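PDB 3CP3: uncharacterized protein, which is of unknown function but belongs to the pyridoxamine 5'-phosphate oxidase family, and so probably binds a flavin such as FMN. Local coordinates for residues 15-18 / 19-23. Numbering follows the deposited sequence.
Sequences LDSS and DSLSR
Asp16 caps the N-terminus of helix 17-25: its OD1 accepts from the backbone N of Asp19 at 2.8 Å, nearly along the C-O axis with an almost straight N-H (167°). A chi1 of 69° sets the Asp16 carboxylate between its own N and carbonyl carbon, and it crosses the Asp19 side chain at about a right angle. The carbonyl of Asp16 is gripped twice by Ser20. The N of Ser20 reaches Asp16 O at 2.9 Å, as the first rung of the helix, and Ser20 OG gives its proton to Asp16 O at 3.0 Å from above the carbonyl plane. The next two rungs follow at once, Leu21 N to Ser17 O and Ser22 N to Ser18 O. A water takes the Asp16 N-H and donates to Asp19 OD2 at 2.7 Å, with a weak second bond to Asp16 OD2; it thus lies between two carboxylates that would probably repel each other. The charge of Asp19 is met by Arg23, side-on: NE points straight at OD1 (2.9 Å), which it meets from above the carboxylate plane, while NH2 finds the syn lone pair of OD2. Leu15 CD1 sits over the centre of one guanidinium face, 3.7 Å above it, and CD2 lies against NH2; Arg23 also makes a cation-pi contact with Trp90. Leu15, Ser20 and Leu21 rest on strand 125-139, whose Gly136 pairs with the Leu15 backbone. This is an Asp N-cap followed by an i to i+4 Asp-Arg salt bridge, at the turn where strand 12-15 leaves the antiparallel sheet and passes into helix 17-25.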
loop_
_atom_site.group_PDB
_atom_site.type_symbol
_atom_site.label_atom_id
_atom_site.label_comp_id
_atom_site.label_asym_id
_atom_site.label_seq_id
_atom_site.Cartn_x
_atom_site.Cartn_y
_atom_site.Cartn_z
ATOM N N LEU A 15 5.006 -17.340 1.410
ATOM C CA LEU A 15 4.038 -18.143 0.650
ATOM C C LEU A 15 4.599 -18.586 -0.694
ATOM O O LEU A 15 5.471 -17.912 -1.275
ATOM C CB LEU A 15 2.701 -17.399 0.464
ATOM C CG LEU A 15 2.128 -16.775 1.752
ATOM C CD1 LEU A 15 0.881 -15.859 1.507
ATOM C CD2 LEU A 15 1.800 -17.879 2.713
ATOM N N ASP A 16 4.109 -19.714 -1.195
ATOM C CA ASP A 16 4.433 -20.104 -2.563
ATOM C C ASP A 16 3.712 -19.168 -3.574
ATOM O O ASP A 16 2.741 -18.486 -3.227
ATOM C CB ASP A 16 4.256 -21.625 -2.798
ATOM C CG ASP A 16 2.821 -22.070 -2.755
ATOM O OD1 ASP A 16 2.046 -21.588 -3.585
ATOM O OD2 ASP A 16 2.475 -22.952 -1.933
ATOM N N SER A 17 4.260 -19.057 -4.785
ATOM C CA SER A 17 3.692 -18.208 -5.841
ATOM C C SER A 17 2.221 -18.543 -6.176
ATOM O O SER A 17 1.398 -17.645 -6.313
ATOM C CB SER A 17 4.539 -18.355 -7.126
ATOM O OG SER A 17 3.855 -17.687 -8.183
ATOM N N SER A 18 1.882 -19.818 -6.304
ATOM C CA SER A 18 0.487 -20.201 -6.591
ATOM C C SER A 18 -0.467 -19.758 -5.512
ATOM O O SER A 18 -1.554 -19.291 -5.805
ATOM C CB SER A 18 0.336 -21.728 -6.667
ATOM O OG SER A 18 0.740 -22.193 -7.928
ATOM N N ASP A 19 -0.090 -19.985 -4.253
ATOM C CA ASP A 19 -0.886 -19.536 -3.093
ATOM C C ASP A 19 -1.041 -18.013 -3.164
ATOM O O ASP A 19 -2.146 -17.446 -3.034
ATOM C CB ASP A 19 -0.155 -20.006 -1.814
ATOM C CG ASP A 19 -0.966 -19.803 -0.519
ATOM O OD1 ASP A 19 -2.205 -19.515 -0.548
ATOM O OD2 ASP A 19 -0.331 -19.845 0.558
ATOM N N SER A 20 0.080 -17.331 -3.326
ATOM C CA SER A 20 0.097 -15.878 -3.434
ATOM C C SER A 20 -0.860 -15.335 -4.489
ATOM O O SER A 20 -1.687 -14.415 -4.230
ATOM C CB SER A 20 1.534 -15.424 -3.758
ATOM O OG SER A 20 2.311 -15.574 -2.575
ATOM N N LEU A 21 -0.753 -15.878 -5.669
ATOM C CA LEU A 21 -1.669 -15.447 -6.771
ATOM C C LEU A 21 -3.135 -15.821 -6.557
ATOM O O LEU A 21 -4.028 -15.028 -6.906
ATOM C CB LEU A 21 -1.176 -15.964 -8.110
ATOM C CG LEU A 21 0.160 -15.336 -8.529
ATOM C CD1 LEU A 21 0.658 -16.084 -9.762
ATOM C CD2 LEU A 21 0.016 -13.837 -8.751
ATOM N N SER A 22 -3.411 -17.008 -5.993
ATOM C CA SER A 22 -4.808 -17.300 -5.635
ATOM C C SER A 22 -5.338 -16.253 -4.639
ATOM O O SER A 22 -6.476 -15.712 -4.754
ATOM C CB SER A 22 -4.902 -18.679 -5.010
ATOM O OG SER A 22 -4.437 -19.669 -5.916
ATOM N N ARG A 23 -4.544 -15.940 -3.631
ATOM C CA ARG A 23 -5.049 -15.031 -2.596
ATOM C C ARG A 23 -5.219 -13.623 -3.179
ATOM O O ARG A 23 -6.206 -12.906 -2.906
ATOM C CB ARG A 23 -4.088 -14.957 -1.424
ATOM C CG ARG A 23 -4.046 -16.247 -0.536
ATOM C CD ARG A 23 -3.142 -16.015 0.608
ATOM N NE ARG A 23 -2.602 -17.266 1.165
ATOM C CZ ARG A 23 -2.304 -17.438 2.442
ATOM N NH1 ARG A 23 -2.593 -16.494 3.330
ATOM N NH2 ARG A 23 -1.732 -18.586 2.838
HETATM O O HOH W 1 2.095 -20.941 0.684
#